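Local coordinates for protein hydratase ChsH2 (Mycobacterium tuberculosis SUMu008, PDB 4W78) that probably hydrates enoyl-CoA intermediates of cholesterol breakdown, acting in complex with ChsH1 as a MaoC-like enoyl-CoA hydratase, at residues Leu11-Pro17 and Ala86-Phe92; Leu78-Trp84 and Gly115-Ala120; Ser45-Val50 and Pro83-Tyr87. The contacts are given in a common frame with arbitrary orientation. Numbering follows the deposited sequence.

The three contacts cluster at one end of a hot-dog sheet, where strands give way to loops. Interactions 1 and 2 lie in the same antiparallel sheet, their centres about 13 Å apart: 11-17 with 86-92 adds strand 7-14, and 78-84 with 115-120 adds strand 72-80, the two outermost strands within the chain. Interaction 3 shares Pro83 and Trp84 with interaction 2 and Ala86 and Tyr87 with interaction 1, its centre about 12 Å and 10 Å from theirs. Trp84 also packs on interaction 1, its CD2 3.3 Å from Val90 CG2. A cadmium ion lies about 6 Å from the Phe49 side chain and one about 9 Å from that of Leu80; Asp29 and His34 bind cadmium in this chain.

Interaction 1: residues Leu11-Pro17 and Ala86-Phe92; sequences LKLYGDP and AYDTVTF
Residues 11-14 and 89-92 pair as antiparallel strands at 164° with axes 4.7 Å apart. Leu11-Phe92 and Leu13-Val90 are hydrogen-bonded pairs; Lys12-Thr91 and Tyr14-Thr89 are non-hydrogen-bonded pairs with CA atoms 4.4 Å apart. Backbone hydrogen bonds run Leu11 N to Phe92 O (3.2 Å), Phe92 N to Leu11 O (2.8 Å), Leu13 N to Val90 O (2.9 Å) and Val90 N to Leu13 O (3.0 Å). Two more follow, Gly15 N to Asp88 O (2.9 Å) and Tyr87 N to Gly15 O (2.7 Å), although Gly15 centres an inverse gamma turn and Tyr87 has positive phi (80°). Apolar packing joins Leu13 CD1 (m,t rotamer) to Phe92 CE2 at 4.0 Å, on the face turned to helix 52-67 of the hot-dog fold. The Tyr87 ring meets Tyr14 OH (CD1, 3.2 Å) and Pro17 CD (CE1, 3.6 Å). Asp16 (chi1 p) N-caps helix 17-26 through Phe19 N. Backbone polarity thus zips the strands, while side chains separate an apolar face (Leu11, Leu13, Val90, Phe92) from a more polar one (Lys12, Tyr14, Thr89, Thr91).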
loop_
_atom_site.group_PDB
_atom_site.type_symbol
_atom_site.label_atom_id
_atom_site.label_comp_id
_atom_site.label_asym_id
_atom_site.label_seq_id
_atom_site.Cartn_x
_atom_site.Cartn_y
_atom_site.Cartn_z
ATOM N N LEU F 11 -13.757 10.118 19.593
ATOM C CA LEU F 11 -12.553 9.552 18.979
ATOM C C LEU F 11 -11.745 10.661 18.312
ATOM O O LEU F 11 -12.248 11.344 17.424
ATOM C CB LEU F 11 -12.907 8.482 17.948
ATOM C CG LEU F 11 -11.726 7.955 17.124
ATOM C CD1 LEU F 11 -10.714 7.232 18.005
ATOM C CD2 LEU F 11 -12.218 7.065 15.987
ATOM N N LYS F 12 -10.503 10.847 18.748
ATOM C CA LYS F 12 -9.618 11.833 18.131
ATOM C C LYS F 12 -8.548 11.146 17.299
ATOM O O LYS F 12 -7.821 10.284 17.796
ATOM C CB LYS F 12 -8.949 12.714 19.194
ATOM C CG LYS F 12 -9.882 13.667 19.907
ATOM C CD LYS F 12 -9.141 14.473 20.965
ATOM C CE LYS F 12 -7.929 15.175 20.374
ATOM N NZ LYS F 12 -7.276 16.051 21.386
ATOM N N LEU F 13 -8.450 11.550 16.039
ATOM C CA LEU F 13 -7.479 10.975 15.117
ATOM C C LEU F 13 -6.572 12.046 14.535
ATOM O O LEU F 13 -7.043 13.037 13.978
ATOM C CB LEU F 13 -8.192 10.222 13.997
ATOM C CG LEU F 13 -8.934 8.958 14.461
ATOM C CD1 LEU F 13 -9.651 8.295 13.293
ATOM C CD2 LEU F 13 -7.983 7.991 15.129
ATOM N N TYR F 14 -5.269 11.833 14.672
ATOM C CA TYR F 14 -4.268 12.744 14.130
ATOM C C TYR F 14 -3.969 12.333 12.706
ATOM O O TYR F 14 -3.486 11.224 12.458
ATOM C CB TYR F 14 -2.999 12.660 14.971
ATOM C CG TYR F 14 -1.893 13.612 14.572
ATOM C CD1 TYR F 14 -2.131 14.973 14.428
ATOM C CD2 TYR F 14 -0.590 13.153 14.390
ATOM C CE1 TYR F 14 -1.103 15.849 14.091
ATOM C CE2 TYR F 14 0.442 14.020 14.051
ATOM C CZ TYR F 14 0.178 15.364 13.904
ATOM O OH TYR F 14 1.201 16.224 13.578
ATOM N N GLY F 15 -4.267 13.224 11.770
ATOM C CA GLY F 15 -4.033 12.954 10.363
ATOM C C GLY F 15 -2.612 13.246 9.931
ATOM O O GLY F 15 -2.372 14.171 9.156
ATOM N N ASP F 16 -1.657 12.472 10.433
ATOM C CA ASP F 16 -0.297 12.648 9.951
ATOM C C ASP F 16 -0.182 12.067 8.539
ATOM O O ASP F 16 -1.072 11.339 8.083
ATOM C CB ASP F 16 0.761 12.141 10.949
ATOM C CG ASP F 16 0.768 10.640 11.139
ATOM O OD1 ASP F 16 0.114 9.896 10.387
ATOM O OD2 ASP F 16 1.494 10.201 12.062
ATOM N N PRO F 17 0.879 12.426 7.815
ATOM C CA PRO F 17 0.950 11.944 6.430
ATOM C C PRO F 17 0.905 10.424 6.315
ATOM O O PRO F 17 0.286 9.920 5.375
ATOM C CB PRO F 17 2.288 12.513 5.940
ATOM C CG PRO F 17 2.452 13.761 6.734
ATOM C CD PRO F 17 1.911 13.441 8.096
ATOM N N ALA F 86 -3.176 17.071 6.092
ATOM C CA ALA F 86 -2.085 16.584 6.931
ATOM C C ALA F 86 -1.907 17.493 8.143
ATOM O O ALA F 86 -1.952 18.728 8.028
ATOM C CB ALA F 86 -0.778 16.484 6.133
ATOM N N TYR F 87 -1.742 16.842 9.296
ATOM C CA TYR F 87 -1.507 17.459 10.608
ATOM C C TYR F 87 -2.744 17.990 11.314
ATOM O O TYR F 87 -2.654 18.439 12.462
ATOM C CB TYR F 87 -0.402 18.520 10.569
ATOM C CG TYR F 87 0.852 18.005 9.917
ATOM C CD1 TYR F 87 1.562 16.953 10.474
ATOM C CD2 TYR F 87 1.315 18.565 8.736
ATOM C CE1 TYR F 87 2.717 16.476 9.875
ATOM C CE2 TYR F 87 2.463 18.096 8.121
ATOM C CZ TYR F 87 3.155 17.048 8.693
ATOM O OH TYR F 87 4.301 16.584 8.095
ATOM N N ASP F 88 -3.891 17.940 10.643
ATOM C CA ASP F 88 -5.147 18.251 11.309
ATOM C C ASP F 88 -5.538 17.063 12.166
ATOM O O ASP F 88 -5.285 15.905 11.814
ATOM C CB ASP F 88 -6.296 18.451 10.319
ATOM C CG ASP F 88 -6.225 19.758 9.549
ATOM O OD1 ASP F 88 -5.483 20.676 9.960
ATOM O OD2 ASP F 88 -6.961 19.863 8.527
ATOM N N THR F 89 -6.197 17.362 13.273
ATOM C CA THR F 89 -6.800 16.338 14.094
ATOM C C THR F 89 -8.305 16.443 13.948
ATOM O O THR F 89 -8.882 17.517 14.117
ATOM C CB THR F 89 -6.421 16.517 15.569
ATOM O OG1 THR F 89 -5.008 16.338 15.715
ATOM C CG2 THR F 89 -7.152 15.490 16.431
ATOM N N VAL F 90 -8.934 15.319 13.631
ATOM C CA VAL F 90 -10.387 15.259 13.538
ATOM C C VAL F 90 -10.930 14.566 14.777
ATOM O O VAL F 90 -10.455 13.499 15.169
ATOM C CB VAL F 90 -10.848 14.567 12.241
ATOM C CG1 VAL F 90 -12.320 14.179 12.326
ATOM C CG2 VAL F 90 -10.602 15.495 11.066
ATOM N N THR F 91 -11.891 15.222 15.417
ATOM C CA THR F 91 -12.573 14.668 16.572
ATOM C C THR F 91 -13.957 14.211 16.133
ATOM O O THR F 91 -14.756 15.006 15.640
ATOM C CB THR F 91 -12.699 15.720 17.678
ATOM O OG1 THR F 91 -11.390 16.096 18.122
ATOM C CG2 THR F 91 -13.483 15.173 18.855
ATOM N N PHE F 92 -14.219 12.918 16.297
ATOM C CA PHE F 92 -15.521 12.352 15.980
ATOM C C PHE F 92 -16.415 12.357 17.207
ATOM O O PHE F 92 -16.001 11.955 18.296
ATOM C CB PHE F 92 -15.387 10.925 15.440
ATOM C CG PHE F 92 -14.769 10.847 14.074
ATOM C CD1 PHE F 92 -15.564 10.921 12.942
ATOM C CD2 PHE F 92 -13.400 10.714 13.918
ATOM C CE1 PHE F 92 -15.010 10.853 11.666
ATOM C CE2 PHE F 92 -12.831 10.647 12.648
ATOM C CZ PHE F 92 -13.637 10.723 11.522
#

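Interaction 2: residues Leu78-Trp84 and Gly115-Ala120; sequences LRLGVPW and GDHVTA
In this part of the hot-dog fold, strand 78-80, outermost within this chain, lies antiparallel (160°, axes 4.7 Å apart) to strand 116-120. Leu78-Ala120 and Leu80-Val118 are non-hydrogen-bonded pairs. Arg79-Thr119 is a hydrogen-bonded pair, Arg79 N to Thr119 O at 2.9 Å and Thr119 N to Arg79 O at 3.0 Å. The regular strand ends at Leu80, though the next two residues stay hydrogen-bonded, Gly81 N to His117 O (2.8 Å) and Val82 N to Asp116 O (3.0 Å). Gly81 has phi/psi of -112/-107, and a CB there would clash with Asp116 O.

Leu78 (p,p) and Leu80 (m,t) share a face with Val118 (p) and Ala120: Leu78 CB lies 3.7 Å from Ala120 CB, and Leu80 CD2 3.8 Å from Val118 CG2. The leucines also touch helix 52-67. On the other face, Arg79 (p,t,t) lays its chain along Thr119 (m), CG to CB 4.0 Å. Leu78 and Arg79 also pair with an antiparallel strand of the ChsH1 chain, extending the sheet across the interface.

His117 and Val118 form a classic beta bulge opposite Gly110. His117 (chi1 t, chi2 62°) places its ring between Leu80 CD2 over one face and Trp84 CB over the other; the Trp84 CB contact is CH-pi, CB 3.6 Å from the His117 ring centroid. The Trp84 indole (chi1 t, chi2 -5°) turns its edge to that face, planes at 71°. His117 NE2 hydrogen-bonds Asp55 OD1, while ND1 donates to Val82 O at 2.7 Å.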
loop_
_atom_site.group_PDB
_atom_site.type_symbol
_atom_site.label_atom_id
_atom_site.label_comp_id
_atom_site.label_asym_id
_atom_site.label_seq_id
_atom_site.Cartn_x
_atom_site.Cartn_y
_atom_site.Cartn_z
ATOM N N LEU F 78 -22.769 10.157 3.867
ATOM C CA LEU F 78 -22.010 11.257 4.429
ATOM C C LEU F 78 -21.836 12.420 3.476
ATOM O O LEU F 78 -21.965 12.277 2.251
ATOM C CB LEU F 78 -20.659 10.776 4.972
ATOM C CG LEU F 78 -19.712 10.068 4.003
ATOM C CD1 LEU F 78 -18.910 11.077 3.199
ATOM C CD2 LEU F 78 -18.786 9.135 4.762
ATOM N N ARG F 79 -21.569 13.571 4.065
ATOM C CA ARG F 79 -21.271 14.749 3.286
ATOM C C ARG F 79 -20.027 15.404 3.866
ATOM O O ARG F 79 -19.861 15.506 5.086
ATOM C CB ARG F 79 -22.463 15.709 3.268
ATOM C CG ARG F 79 -22.922 16.196 4.618
ATOM C CD ARG F 79 -23.939 17.336 4.466
ATOM N NE ARG F 79 -24.409 17.793 5.767
ATOM C CZ ARG F 79 -25.329 18.730 5.954
ATOM N NH1 ARG F 79 -25.890 19.341 4.914
ATOM N NH2 ARG F 79 -25.683 19.061 7.186
ATOM N N LEU F 80 -19.134 15.827 2.980
ATOM C CA LEU F 80 -17.896 16.430 3.415
ATOM C C LEU F 80 -18.051 17.936 3.510
ATOM O O LEU F 80 -18.791 18.548 2.739
ATOM C CB LEU F 80 -16.756 16.040 2.470
ATOM C CG LEU F 80 -16.525 14.523 2.421
ATOM C CD1 LEU F 80 -15.365 14.180 1.521
ATOM C CD2 LEU F 80 -16.296 13.954 3.838
ATOM N N GLY F 81 -17.368 18.516 4.486
ATOM C CA GLY F 81 -17.315 19.954 4.643
ATOM C C GLY F 81 -15.897 20.384 4.334
ATOM O O GLY F 81 -15.468 20.362 3.185
ATOM N N VAL F 82 -15.154 20.761 5.365
ATOM C CA VAL F 82 -13.787 21.213 5.163
ATOM C C VAL F 82 -12.886 20.003 4.947
ATOM O O VAL F 82 -13.212 18.898 5.376
ATOM C CB VAL F 82 -13.297 22.067 6.356
ATOM C CG1 VAL F 82 -14.202 23.272 6.549
ATOM C CG2 VAL F 82 -13.232 21.233 7.625
ATOM N N PRO F 83 -11.758 20.195 4.256
ATOM C CA PRO F 83 -10.833 19.079 4.035
ATOM C C PRO F 83 -10.144 18.632 5.323
ATOM O O PRO F 83 -10.021 19.412 6.275
ATOM C CB PRO F 83 -9.804 19.648 3.041
ATOM C CG PRO F 83 -10.445 20.873 2.474
ATOM C CD PRO F 83 -11.328 21.418 3.563
ATOM N N TRP F 84 -9.731 17.372 5.349
ATOM C CA TRP F 84 -8.886 16.870 6.418
ATOM C C TRP F 84 -7.459 16.815 5.872
ATOM O O TRP F 84 -7.067 15.857 5.190
ATOM C CB TRP F 84 -9.367 15.494 6.893
ATOM C CG TRP F 84 -8.622 14.950 8.071
ATOM C CD1 TRP F 84 -7.520 15.493 8.705
ATOM C CD2 TRP F 84 -8.935 13.758 8.772
ATOM N NE1 TRP F 84 -7.136 14.687 9.752
ATOM C CE2 TRP F 84 -7.993 13.615 9.813
ATOM C CE3 TRP F 84 -9.939 12.799 8.632
ATOM C CZ2 TRP F 84 -8.025 12.544 10.706
ATOM C CZ3 TRP F 84 -9.965 11.735 9.517
ATOM C CH2 TRP F 84 -9.012 11.616 10.537
ATOM N N GLY F 115 -13.386 23.485 10.955
ATOM C CA GLY F 115 -14.818 23.267 10.917
ATOM C C GLY F 115 -15.215 21.809 10.856
ATOM O O GLY F 115 -14.439 20.928 11.226
ATOM N N ASP F 116 -16.437 21.556 10.397
ATOM C CA ASP F 116 -16.928 20.193 10.241
ATOM C C ASP F 116 -16.351 19.576 8.979
ATOM O O ASP F 116 -16.579 20.069 7.880
ATOM C CB ASP F 116 -18.457 20.155 10.170
ATOM C CG ASP F 116 -19.120 20.564 11.476
ATOM O OD1 ASP F 116 -18.417 20.723 12.497
ATOM O OD2 ASP F 116 -20.358 20.720 11.483
ATOM N N HIS F 117 -15.600 18.498 9.148
ATOM C CA HIS F 117 -15.001 17.805 8.023
ATOM C C HIS F 117 -15.968 16.797 7.418
ATOM O O HIS F 117 -16.071 16.673 6.209
ATOM C CB HIS F 117 -13.732 17.079 8.467
ATOM C CG HIS F 117 -13.290 16.021 7.510
ATOM N ND1 HIS F 117 -12.918 16.299 6.213
ATOM C CD2 HIS F 117 -13.191 14.677 7.651
ATOM C CE1 HIS F 117 -12.595 15.172 5.598
ATOM N NE2 HIS F 117 -12.749 14.175 6.454
ATOM N N VAL F 118 -16.671 16.063 8.269
ATOM C CA VAL F 118 -17.614 15.074 7.776
ATOM C C VAL F 118 -18.863 15.032 8.654
ATOM O O VAL F 118 -18.789 15.154 9.872
ATOM C CB VAL F 118 -16.961 13.671 7.628
ATOM C CG1 VAL F 118 -16.454 13.149 8.957
ATOM C CG2 VAL F 118 -17.931 12.677 6.966
ATOM N N THR F 119 -20.014 14.908 8.006
ATOM C CA THR F 119 -21.285 14.742 8.695
ATOM C C THR F 119 -21.939 13.509 8.104
ATOM O O THR F 119 -22.098 13.402 6.875
ATOM C CB THR F 119 -22.171 15.977 8.498
ATOM O OG1 THR F 119 -21.478 17.128 8.995
ATOM C CG2 THR F 119 -23.489 15.834 9.245
ATOM N N ALA F 120 -22.296 12.554 8.960
ATOM C CA ALA F 120 -22.743 11.268 8.451
ATOM C C ALA F 120 -23.947 10.745 9.200
ATOM O O ALA F 120 -24.181 11.092 10.354
ATOM C CB ALA F 120 -21.621 10.252 8.511
HETATM O O HOH W 1 -19.707 18.032 6.956
#

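Interaction 3: residues Ser45-Val50 and Pro83-Tyr87; sequences SKDIFV and PWYAY
The Tyr85 ring (chi1 m) lies under the Lys46 side chain, whose CB sits over its face in a CH-pi contact 3.7 Å from the centroid. Tyr85 OH accepts a hydrogen bond from Lys46 N (3.1 Å), and water 2 links it to Ser45 OG, which also hydrogen-bonds Gln43 NE2. Neither segment is a regular strand, yet Phe49 and Tyr85 form a single bridge, CA atoms 4.4 Å apart, flanked by Val50 N to Trp84 O (3.0 Å) and Ala86 N to Ile48 O (3.2 Å). Val50 (chi1 t) sets CG2 over the Trp84 indole, 3.6 Å from CD2, and Ile48 CG1 meets Ala86 CB at 4.0 Å. Water 3 joins Lys46 NZ to Ala86 O, and water 4 joins Asp47 OD2 to the same carbonyl. Asp47 OD1 accepts from Ile48 N (2.8 Å) and forms a salt bridge with Arg37. Phe49 (chi1 p) lays CB 3.9 Å from Tyr85 CD1, and its O hydrogen-bonds His34 ND1. Thus two loops, one leading into helix 52-67 and the other into strand 89-100 of the hot-dog fold, meet beside the cadmium site of Asp29 and His34.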
loop_
_atom_site.group_PDB
_atom_site.type_symbol
_atom_site.label_atom_id
_atom_site.label_comp_id
_atom_site.label_asym_id
_atom_site.label_seq_id
_atom_site.Cartn_x
_atom_site.Cartn_y
_atom_site.Cartn_z
ATOM N N SER F 45 -5.276 23.050 -3.197
ATOM C CA SER F 45 -5.486 22.446 -1.889
ATOM C C SER F 45 -4.258 22.769 -1.040
ATOM O O SER F 45 -3.172 23.003 -1.578
ATOM C CB SER F 45 -5.726 20.936 -2.017
ATOM O OG SER F 45 -6.949 20.685 -2.698
ATOM N N LYS F 46 -4.423 22.834 0.279
ATOM C CA LYS F 46 -3.316 23.244 1.144
ATOM C C LYS F 46 -2.199 22.197 1.215
ATOM O O LYS F 46 -1.011 22.541 1.245
ATOM C CB LYS F 46 -3.812 23.548 2.557
ATOM C CG LYS F 46 -2.744 24.180 3.433
ATOM C CD LYS F 46 -3.170 24.275 4.887
ATOM C CE LYS F 46 -2.924 22.967 5.621
ATOM N NZ LYS F 46 -3.057 23.186 7.095
ATOM N N ASP F 47 -2.599 20.934 1.255
ATOM C CA ASP F 47 -1.683 19.813 1.436
ATOM C C ASP F 47 -2.445 18.570 1.012
ATOM O O ASP F 47 -3.593 18.663 0.575
ATOM C CB ASP F 47 -1.295 19.705 2.917
ATOM C CG ASP F 47 0.075 19.057 3.133
ATOM O OD1 ASP F 47 0.559 18.331 2.233
ATOM O OD2 ASP F 47 0.660 19.278 4.221
ATOM N N ILE F 48 -1.811 17.407 1.136
ATOM C CA ILE F 48 -2.529 16.160 0.938
ATOM C C ILE F 48 -3.697 16.084 1.922
ATOM O O ILE F 48 -3.667 16.687 2.996
ATOM C CB ILE F 48 -1.620 14.936 1.111
ATOM C CG1 ILE F 48 -1.043 14.865 2.523
ATOM C CG2 ILE F 48 -0.495 14.976 0.055
ATOM C CD1 ILE F 48 -0.324 13.545 2.805
ATOM N N PHE F 49 -4.736 15.359 1.522
ATOM C CA PHE F 49 -5.944 15.279 2.335
ATOM C C PHE F 49 -6.550 13.892 2.241
ATOM O O PHE F 49 -6.343 13.160 1.266
ATOM C CB PHE F 49 -6.971 16.358 1.952
ATOM C CG PHE F 49 -7.351 16.366 0.496
ATOM C CD1 PHE F 49 -8.391 15.566 0.023
ATOM C CD2 PHE F 49 -6.694 17.201 -0.394
ATOM C CE1 PHE F 49 -8.755 15.591 -1.318
ATOM C CE2 PHE F 49 -7.049 17.225 -1.738
ATOM C CZ PHE F 49 -8.082 16.425 -2.197
ATOM N N VAL F 50 -7.301 13.561 3.285
ATOM C CA VAL F 50 -7.925 12.242 3.424
ATOM C C VAL F 50 -8.984 12.022 2.347
ATOM O O VAL F 50 -9.753 12.937 2.022
ATOM C CB VAL F 50 -8.559 12.139 4.829
ATOM C CG1 VAL F 50 -9.378 10.844 4.996
ATOM C CG2 VAL F 50 -7.494 12.216 5.909
ATOM N N PRO F 83 -11.758 20.195 4.256
ATOM C CA PRO F 83 -10.833 19.079 4.035
ATOM C C PRO F 83 -10.144 18.632 5.323
ATOM O O PRO F 83 -10.021 19.412 6.275
ATOM C CB PRO F 83 -9.804 19.648 3.041
ATOM C CG PRO F 83 -10.445 20.873 2.474
ATOM C CD PRO F 83 -11.328 21.418 3.563
ATOM N N TRP F 84 -9.731 17.372 5.349
ATOM C CA TRP F 84 -8.886 16.870 6.418
ATOM C C TRP F 84 -7.459 16.815 5.872
ATOM O O TRP F 84 -7.067 15.857 5.190
ATOM C CB TRP F 84 -9.367 15.494 6.893
ATOM C CG TRP F 84 -8.622 14.950 8.071
ATOM C CD1 TRP F 84 -7.520 15.493 8.705
ATOM C CD2 TRP F 84 -8.935 13.758 8.772
ATOM N NE1 TRP F 84 -7.136 14.687 9.752
ATOM C CE2 TRP F 84 -7.993 13.615 9.813
ATOM C CE3 TRP F 84 -9.939 12.799 8.632
ATOM C CZ2 TRP F 84 -8.025 12.544 10.706
ATOM C CZ3 TRP F 84 -9.965 11.735 9.517
ATOM C CH2 TRP F 84 -9.012 11.616 10.537
ATOM N N TYR F 85 -6.716 17.882 6.150
ATOM C CA TYR F 85 -5.354 18.032 5.679
ATOM C C TYR F 85 -4.356 17.388 6.622
ATOM O O TYR F 85 -4.637 17.194 7.803
ATOM C CB TYR F 85 -5.019 19.514 5.565
ATOM C CG TYR F 85 -5.658 20.236 4.407
ATOM C CD1 TYR F 85 -5.517 19.762 3.102
ATOM C CD2 TYR F 85 -6.383 21.398 4.610
ATOM C CE1 TYR F 85 -6.083 20.436 2.035
ATOM C CE2 TYR F 85 -6.958 22.072 3.554
ATOM C CZ TYR F 85 -6.804 21.589 2.267
ATOM O OH TYR F 85 -7.368 22.282 1.216
ATOM N N ALA F 86 -3.176 17.071 6.092
ATOM C CA ALA F 86 -2.085 16.584 6.931
ATOM C C ALA F 86 -1.907 17.493 8.143
ATOM O O ALA F 86 -1.952 18.728 8.028
ATOM C CB ALA F 86 -0.778 16.484 6.133
ATOM N N TYR F 87 -1.742 16.842 9.296
ATOM C CA TYR F 87 -1.507 17.459 10.608
ATOM C C TYR F 87 -2.744 17.990 11.314
ATOM O O TYR F 87 -2.654 18.439 12.462
ATOM C CB TYR F 87 -0.402 18.520 10.569
ATOM C CG TYR F 87 0.852 18.005 9.917
ATOM C CD1 TYR F 87 1.562 16.953 10.474
ATOM C CD2 TYR F 87 1.315 18.565 8.736
ATOM C CE1 TYR F 87 2.717 16.476 9.875
ATOM C CE2 TYR F 87 2.463 18.096 8.121
ATOM C CZ TYR F 87 3.155 17.048 8.693
ATOM O OH TYR F 87 4.301 16.584 8.095
HETATM O O HOH W 2 -8.841 20.964 -0.629
HETATM O O HOH W 3 -3.166 21.092 8.728
HETATM O O HOH W 4 -0.807 20.470 6.193
HETATM O O HOH W 5 -10.369 15.588 3.140
#